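Local coordinates for protein 4-hydroxybenzoyl-CoA Thioesterase (Pseudomonas sp. CBS3, PDB 1LO7) that hydrolyses the thioester of 4-hydroxybenzoyl-CoA to 4-hydroxybenzoate and CoA, the last step in the conversion of 4-chlorobenzoate to 4-hydroxybenzoate, at residues K85-V98 with L109-M121. Sequence-based numbering, arbitrary orientation. Where two conformers were deposited one is given.
Sequences KEWRRKSFVQRHSV and LVMRADEIRVFAM. With 4CO (4-hydroxyphenacyl coenzyme A), chain B.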
loop_
_atom_site.group_PDB
_atom_site.type_symbol
_atom_site.label_atom_id
_atom_site.label_comp_id
_atom_site.label_asym_id
_atom_site.label_seq_id
_atom_site.Cartn_x
_atom_site.Cartn_y
_atom_site.Cartn_z
ATOM N N LYS A 85 21.130 -17.459 1.445
ATOM C CA LYS A 85 22.535 -17.214 1.656
ATOM C C LYS A 85 23.073 -18.112 2.771
ATOM O O LYS A 85 24.188 -18.616 2.691
ATOM C CB LYS A 85 22.670 -15.721 2.032
ATOM C CG LYS A 85 24.069 -15.114 2.099
ATOM C CD LYS A 85 24.165 -13.870 2.998
ATOM C CE LYS A 85 25.479 -13.098 2.882
ATOM N NZ LYS A 85 26.313 -13.148 4.097
ATOM N N GLU A 86 22.275 -18.329 3.840
ATOM C CA GLU A 86 22.736 -19.154 4.951
ATOM C C GLU A 86 21.595 -19.694 5.792
ATOM O O GLU A 86 20.589 -19.004 6.077
ATOM C CB GLU A 86 23.641 -18.234 5.818
ATOM C CG GLU A 86 24.152 -18.841 7.153
ATOM C CD GLU A 86 24.828 -17.781 8.017
ATOM O OE1 GLU A 86 24.978 -17.877 9.201
ATOM O OE2 GLU A 86 25.188 -16.720 7.341
ATOM N N TRP A 87 21.743 -20.965 6.191
ATOM C CA TRP A 87 20.768 -21.644 7.070
ATOM C C TRP A 87 21.440 -21.638 8.440
ATOM O O TRP A 87 22.589 -22.075 8.620
ATOM C CB TRP A 87 20.476 -23.098 6.669
ATOM C CG TRP A 87 19.884 -23.328 5.303
ATOM C CD1 TRP A 87 20.524 -23.903 4.244
ATOM C CD2 TRP A 87 18.542 -23.092 4.894
ATOM N NE1 TRP A 87 19.683 -23.994 3.182
ATOM C CE2 TRP A 87 18.451 -23.508 3.547
ATOM C CE3 TRP A 87 17.412 -22.574 5.526
ATOM C CZ2 TRP A 87 17.247 -23.401 2.830
ATOM C CZ3 TRP A 87 16.226 -22.457 4.802
ATOM C CH2 TRP A 87 16.157 -22.877 3.475
ATOM N N ARG A 88 20.731 -21.121 9.418
ATOM C CA ARG A 88 21.224 -21.012 10.741
ATOM C C ARG A 88 20.547 -22.057 11.555
ATOM O O ARG A 88 20.639 -23.208 11.167
ATOM C CB ARG A 88 21.136 -19.580 11.272
ATOM C CG ARG A 88 22.061 -18.673 10.461
ATOM C CD ARG A 88 21.914 -17.185 10.786
ATOM N NE ARG A 88 22.919 -16.377 10.074
ATOM C CZ ARG A 88 23.056 -15.062 10.219
ATOM N NH1 ARG A 88 22.287 -14.366 11.038
ATOM N NH2 ARG A 88 24.019 -14.443 9.515
ATOM N N ARG A 89 19.912 -21.706 12.658
ATOM C CA ARG A 89 19.248 -22.752 13.422
ATOM C C ARG A 89 17.772 -22.522 13.199
ATOM O O ARG A 89 17.120 -23.260 12.456
ATOM C CB ARG A 89 19.612 -22.747 14.910
ATOM C CG ARG A 89 18.851 -23.827 15.685
ATOM C CD ARG A 89 19.433 -24.063 17.075
ATOM N NE ARG A 89 19.225 -25.431 17.547
ATOM C CZ ARG A 89 18.094 -25.841 18.135
ATOM N NH1 ARG A 89 17.073 -25.014 18.337
ATOM N NH2 ARG A 89 17.965 -27.107 18.536
ATOM N N LYS A 90 17.244 -21.470 13.821
ATOM C CA LYS A 90 15.838 -21.150 13.629
ATOM C C LYS A 90 15.682 -20.088 12.544
ATOM O O LYS A 90 14.586 -19.826 12.042
ATOM C CB LYS A 90 15.238 -20.586 14.888
ATOM C CG LYS A 90 15.129 -21.594 15.975
ATOM C CD LYS A 90 14.188 -21.117 17.068
ATOM C CE LYS A 90 14.083 -22.135 18.181
ATOM N NZ LYS A 90 13.577 -21.510 19.388
ATOM N N SER A 91 16.774 -19.460 12.145
ATOM C CA SER A 91 16.673 -18.411 11.135
ATOM C C SER A 91 17.399 -18.731 9.867
ATOM O O SER A 91 18.180 -19.666 9.817
ATOM C CB SER A 91 17.258 -17.101 11.685
ATOM O OG SER A 91 18.658 -17.234 12.013
ATOM N N PHE A 92 17.173 -17.908 8.844
ATOM C CA PHE A 92 17.877 -18.085 7.591
ATOM C C PHE A 92 18.032 -16.686 6.968
ATOM O O PHE A 92 17.233 -15.770 7.244
ATOM C CB PHE A 92 17.165 -19.099 6.671
ATOM C CG PHE A 92 15.745 -18.683 6.298
ATOM C CD1 PHE A 92 14.640 -19.148 7.028
ATOM C CD2 PHE A 92 15.495 -17.810 5.226
ATOM C CE1 PHE A 92 13.332 -18.759 6.711
ATOM C CE2 PHE A 92 14.190 -17.421 4.892
ATOM C CZ PHE A 92 13.098 -17.900 5.630
ATOM N N VAL A 93 19.044 -16.550 6.149
ATOM C CA VAL A 93 19.319 -15.286 5.504
ATOM C C VAL A 93 18.903 -15.471 4.078
ATOM O O VAL A 93 19.397 -16.365 3.398
ATOM C CB VAL A 93 20.822 -14.924 5.582
ATOM C CG1 VAL A 93 21.065 -13.607 4.827
ATOM C CG2 VAL A 93 21.361 -14.804 7.027
ATOM N N GLN A 94 17.958 -14.629 3.648
ATOM C CA GLN A 94 17.456 -14.675 2.290
ATOM C C GLN A 94 17.921 -13.388 1.567
ATOM O O GLN A 94 17.607 -12.270 1.983
ATOM C CB GLN A 94 15.905 -14.791 2.252
ATOM C CG GLN A 94 15.351 -15.246 0.901
ATOM C CD GLN A 94 13.874 -15.640 1.014
ATOM O OE1 GLN A 94 13.391 -16.545 0.312
ATOM N NE2 GLN A 94 13.157 -14.986 1.905
ATOM N N ARG A 95 18.675 -13.580 0.511
ATOM C CA ARG A 95 19.199 -12.455 -0.242
ATOM C C ARG A 95 18.394 -12.212 -1.508
ATOM O O ARG A 95 18.009 -13.160 -2.223
ATOM C CB ARG A 95 20.672 -12.705 -0.628
ATOM C CG ARG A 95 21.174 -11.658 -1.661
ATOM C CD ARG A 95 22.691 -11.619 -1.771
ATOM N NE ARG A 95 23.274 -11.151 -0.522
ATOM C CZ ARG A 95 24.581 -11.030 -0.334
ATOM N NH1 ARG A 95 25.460 -11.344 -1.283
ATOM N NH2 ARG A 95 25.009 -10.597 0.826
ATOM N N HIS A 96 18.145 -10.913 -1.784
ATOM C CA HIS A 96 17.419 -10.522 -2.971
ATOM C C HIS A 96 18.200 -9.459 -3.743
ATOM O O HIS A 96 18.612 -8.462 -3.149
ATOM C CB HIS A 96 16.051 -9.925 -2.676
ATOM C CG HIS A 96 15.176 -10.684 -1.741
ATOM N ND1 HIS A 96 14.361 -11.686 -2.190
ATOM C CD2 HIS A 96 14.972 -10.504 -0.416
ATOM C CE1 HIS A 96 13.688 -12.125 -1.139
ATOM N NE2 HIS A 96 14.057 -11.446 -0.047
ATOM N N SER A 97 18.425 -9.682 -5.038
ATOM C CA SER A 97 19.115 -8.693 -5.868
ATOM C C SER A 97 18.117 -8.202 -6.910
ATOM O O SER A 97 17.521 -9.014 -7.644
ATOM C CB SER A 97 20.343 -9.278 -6.515
ATOM O OG SER A 97 21.164 -9.770 -5.453
ATOM N N VAL A 98 17.911 -6.869 -6.965
ATOM C CA VAL A 98 16.938 -6.263 -7.890
ATOM C C VAL A 98 17.671 -5.466 -8.970
ATOM O O VAL A 98 18.488 -4.575 -8.677
ATOM C CB VAL A 98 15.973 -5.296 -7.161
ATOM C CG1 VAL A 98 14.930 -4.737 -8.142
ATOM C CG2 VAL A 98 15.299 -6.009 -5.973
ATOM N N LEU A 109 22.207 -2.676 -11.380
ATOM C CA LEU A 109 21.720 -3.091 -10.074
ATOM C C LEU A 109 20.908 -1.927 -9.545
ATOM O O LEU A 109 21.360 -0.782 -9.604
ATOM C CB LEU A 109 22.933 -3.410 -9.170
ATOM C CG LEU A 109 22.599 -3.608 -7.705
ATOM C CD1 LEU A 109 21.876 -4.933 -7.512
ATOM C CD2 LEU A 109 23.885 -3.613 -6.877
ATOM N N VAL A 110 19.688 -2.187 -9.067
ATOM C CA VAL A 110 18.793 -1.154 -8.536
ATOM C C VAL A 110 18.815 -1.126 -7.016
ATOM O O VAL A 110 18.995 -0.082 -6.368
ATOM C CB VAL A 110 17.338 -1.295 -9.068
ATOM C CG1 VAL A 110 16.414 -0.341 -8.336
ATOM C CG2 VAL A 110 17.281 -0.958 -10.550
ATOM N N MET A 111 18.614 -2.308 -6.428
ATOM C CA MET A 111 18.647 -2.396 -4.980
ATOM C C MET A 111 18.946 -3.823 -4.543
ATOM O O MET A 111 18.867 -4.770 -5.337
ATOM C CB MET A 111 17.402 -1.782 -4.278
ATOM C CG MET A 111 16.120 -2.568 -4.436
ATOM S SD MET A 111 15.851 -3.823 -3.167
ATOM C CE MET A 111 15.668 -2.993 -1.564
ATOM N N ARG A 112 19.311 -3.970 -3.286
ATOM C CA ARG A 112 19.597 -5.310 -2.786
ATOM C C ARG A 112 19.210 -5.389 -1.322
ATOM O O ARG A 112 19.265 -4.379 -0.607
ATOM C CB ARG A 112 21.086 -5.646 -2.945
ATOM C CG ARG A 112 21.425 -7.027 -2.356
ATOM C CD ARG A 112 22.824 -7.565 -2.739
ATOM N NE ARG A 112 22.997 -8.068 -4.125
ATOM C CZ ARG A 112 23.904 -7.635 -5.034
ATOM N NH1 ARG A 112 24.794 -6.678 -4.771
ATOM N NH2 ARG A 112 23.920 -8.221 -6.228
ATOM N N ALA A 113 18.809 -6.587 -0.865
ATOM C CA ALA A 113 18.485 -6.690 0.527
ATOM C C ALA A 113 18.794 -8.105 1.039
ATOM O O ALA A 113 18.583 -9.083 0.314
ATOM C CB ALA A 113 16.999 -6.399 0.799
ATOM N N ASP A 114 19.311 -8.172 2.269
ATOM C CA ASP A 114 19.565 -9.427 2.935
ATOM C C ASP A 114 18.538 -9.421 4.050
ATOM O O ASP A 114 18.607 -8.601 4.987
ATOM C CB ASP A 114 20.945 -9.537 3.551
ATOM C CG ASP A 114 21.944 -9.877 2.494
ATOM O OD1 ASP A 114 21.635 -10.294 1.409
ATOM O OD2 ASP A 114 23.177 -9.683 2.852
ATOM N N GLU A 115 17.565 -10.330 3.945
ATOM C CA GLU A 115 16.507 -10.462 4.937
ATOM C C GLU A 115 16.775 -11.649 5.835
ATOM O O GLU A 115 17.169 -12.704 5.341
ATOM C CB GLU A 115 15.111 -10.711 4.263
ATOM C CG GLU A 115 14.643 -9.535 3.375
ATOM C CD GLU A 115 13.289 -9.823 2.787
ATOM O OE1 GLU A 115 12.937 -10.923 2.443
ATOM O OE2 GLU A 115 12.538 -8.756 2.646
ATOM N N ILE A 116 16.529 -11.470 7.118
ATOM C CA ILE A 116 16.686 -12.569 8.043
ATOM C C ILE A 116 15.271 -12.939 8.461
ATOM O O ILE A 116 14.539 -12.116 8.999
ATOM C CB ILE A 116 17.560 -12.281 9.249
ATOM C CG1 ILE A 116 18.966 -11.820 8.757
ATOM C CG2 ILE A 116 17.613 -13.563 10.097
ATOM C CD1 ILE A 116 20.026 -11.738 9.865
ATOM N N ARG A 117 14.858 -14.175 8.173
ATOM C CA ARG A 117 13.521 -14.592 8.517
ATOM C C ARG A 117 13.550 -15.905 9.282
ATOM O O ARG A 117 14.613 -16.550 9.458
ATOM C CB ARG A 117 12.746 -14.813 7.211
ATOM C CG ARG A 117 12.357 -13.517 6.465
ATOM C CD ARG A 117 11.843 -13.842 5.072
ATOM N NE ARG A 117 11.559 -12.677 4.211
ATOM C CZ ARG A 117 10.342 -12.148 4.061
ATOM N NH1 ARG A 117 9.254 -12.600 4.727
ATOM N NH2 ARG A 117 10.226 -11.127 3.206
ATOM N N VAL A 118 12.364 -16.309 9.724
ATOM C CA VAL A 118 12.236 -17.574 10.446
ATOM C C VAL A 118 10.931 -18.174 10.090
ATOM O O VAL A 118 10.005 -17.454 9.724
ATOM C CB VAL A 118 12.183 -17.361 11.935
ATOM C CG1 VAL A 118 13.469 -16.730 12.438
ATOM C CG2 VAL A 118 10.947 -16.561 12.348
ATOM N N PHE A 119 10.861 -19.512 10.192
ATOM C CA PHE A 119 9.606 -20.234 9.982
ATOM C C PHE A 119 8.910 -20.082 11.309
ATOM O O PHE A 119 9.554 -20.168 12.326
ATOM C CB PHE A 119 9.776 -21.710 9.639
ATOM C CG PHE A 119 10.114 -21.856 8.172
ATOM C CD1 PHE A 119 9.113 -21.965 7.211
ATOM C CD2 PHE A 119 11.446 -21.852 7.759
ATOM C CE1 PHE A 119 9.435 -22.122 5.867
ATOM C CE2 PHE A 119 11.779 -22.000 6.412
ATOM C CZ PHE A 119 10.764 -22.121 5.464
ATOM N N ALA A 120 7.613 -19.801 11.317
ATOM C CA ALA A 120 7.013 -19.614 12.608
ATOM C C ALA A 120 5.622 -20.179 12.689
ATOM O O ALA A 120 5.003 -20.526 11.697
ATOM C CB ALA A 120 6.919 -18.116 12.929
ATOM N N MET A 121 5.151 -20.201 13.934
ATOM C CA MET A 121 3.826 -20.660 14.252
ATOM C C MET A 121 3.183 -19.622 15.098
ATOM O O MET A 121 3.873 -18.826 15.705
ATOM C CB MET A 121 3.892 -22.043 14.862
ATOM C CG MET A 121 4.309 -22.924 13.704
ATOM S SD MET A 121 4.224 -24.614 14.169
ATOM C CE MET A 121 4.525 -24.299 15.930
HETATM N N1A 4CO B . 19.034 -10.268 13.816
HETATM C C2A 4CO B . 19.420 -11.535 13.479
HETATM N N3A 4CO B . 18.836 -12.658 13.806
HETATM C C4A 4CO B . 17.724 -12.456 14.545
HETATM C C5A 4CO B . 17.224 -11.238 14.972
HETATM C C6A 4CO B . 17.922 -10.089 14.570
HETATM N N6A 4CO B . 17.542 -8.872 14.902
HETATM N N7A 4CO B . 16.073 -11.411 15.735
HETATM C C8A 4CO B . 15.896 -12.737 15.775
HETATM N N9A 4CO B . 16.875 -13.411 15.093
HETATM C C1D 4CO B . 17.069 -14.861 14.990
HETATM C C2D 4CO B . 17.537 -15.463 16.311
HETATM O O2D 4CO B . 18.937 -15.260 16.519
HETATM C C3D 4CO B . 17.246 -16.927 16.033
HETATM O O3D 4CO B . 18.095 -17.412 15.024
HETATM P P3D 4CO B . 18.891 -18.769 15.177
HETATM O O7A 4CO B . 20.088 -18.461 15.932
HETATM O O8A 4CO B . 18.056 -19.767 15.853
HETATM O O9A 4CO B . 19.242 -19.251 13.742
HETATM C C4D 4CO B . 15.874 -16.778 15.384
HETATM O O4D 4CO B . 15.826 -15.421 14.845
HETATM C C5D 4CO B . 14.674 -17.087 16.229
HETATM O O5D 4CO B . 14.574 -16.067 17.227
HETATM P P1A 4CO B . 14.353 -16.508 18.734
HETATM O O1A 4CO B . 14.521 -15.249 19.475
HETATM O O2A 4CO B . 15.277 -17.538 19.152
HETATM O O3A 4CO B . 12.957 -17.096 18.892
HETATM P P2A 4CO B . 11.557 -16.411 19.270
HETATM O O4A 4CO B . 10.528 -17.452 19.064
HETATM O O5A 4CO B . 11.598 -16.033 20.682
HETATM O O6A 4CO B . 11.315 -14.968 18.516
HETATM C CBP 4CO B . 10.010 -14.000 16.833
HETATM C CCP 4CO B . 11.132 -15.000 17.125
HETATM C CDP 4CO B . 8.726 -14.367 17.597
HETATM C CEP 4CO B . 9.778 -13.905 15.331
HETATM C CAP 4CO B . 10.318 -12.626 17.451
HETATM O OAP 4CO B . 11.566 -12.133 16.960
HETATM C C9P 4CO B . 9.363 -11.562 16.913
HETATM O O9P 4CO B . 8.180 -11.614 17.177
HETATM N N8P 4CO B . 9.911 -10.567 16.012
HETATM C C7P 4CO B . 8.868 -9.752 15.378
HETATM C C6P 4CO B . 8.414 -10.344 14.036
HETATM C C5P 4CO B . 7.618 -9.279 13.273
HETATM O O5P 4CO B . 6.627 -8.732 13.744
HETATM N N4P 4CO B . 8.146 -9.023 11.954
HETATM C C3P 4CO B . 7.509 -7.936 11.225
HETATM C C2P 4CO B . 6.159 -8.339 10.693
HETATM S S1P 4CO B . 6.046 -10.047 10.161
HETATM O O1B 4CO B . 5.254 -9.244 7.096
HETATM C C1B 4CO B . 4.973 -10.239 7.740
HETATM C C2B 4CO B . 5.129 -11.567 7.133
HETATM C C3B 4CO B . 4.784 -12.712 7.891
HETATM C C4B 4CO B . 4.906 -13.976 7.320
HETATM C C5B 4CO B . 5.345 -14.101 5.986
HETATM O O2B 4CO B . 5.413 -15.367 5.368
HETATM C C6B 4CO B . 5.712 -12.943 5.244
HETATM C C7B 4CO B . 5.601 -11.664 5.824
HETATM C CB 4CO B . 4.516 -10.136 9.148
HETATM O O HOH W 1 12.801 -21.346 11.072
#
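The guanidinium of Arg95 and the carboxylate of Asp114 lie edge to edge, their planes 1° apart, while Arg112 CD rests over one guanidinium face. Arg95 NE donates to Asp114 OD1 at 2.7 Å and Arg95 NH2 to Asp114 OD2 at 2.9 Å, a two-pronged salt bridge in which each oxygen uses its syn lone pair; a bend at chi3 (-66°) brings the guanidinium edge alongside the carboxylate. With an alanine at Arg95, the Asp114 carboxylate would lose both these bonds and is likely to turn more freely, the Lys85 amine being more distant. Next along this face, the guanidinium edge of Arg112 grips Ser97 OG, chiefly through NE (2.8 Å). On the opposite face of the sheet, turned to helix 25-41, the Phe92 ring carries Arg117 O over one face, and its CE1 touches Phe119 CE2 at 3.6 Å. His96 NE2, with the acceptor near its ring plane, reaches Glu115 OE1 (2.8 Å) from above the carboxylate plane, and Arg117 NE and NH2 close on that same oxygen. Antiparallel backbone bonds join strands 91-98 and 109-121 of this hot dog-fold sheet, with a classic bulge where Val110 and Met111 both face Val98. At the other end, backbone N atoms of Arg89, Lys90 and Ser91 bind the ligand's 3'-phosphate, while Arg117 NH1 abuts its phenol ring at C6B (3.6 Å). Three donors on buried Glu115 OE1 would be expected to stabilise its negative charge; these bonds, with those to Asp32 and Thr59 O, probably hold the Arg117 guanidinium beside the hydroxyphenyl ring.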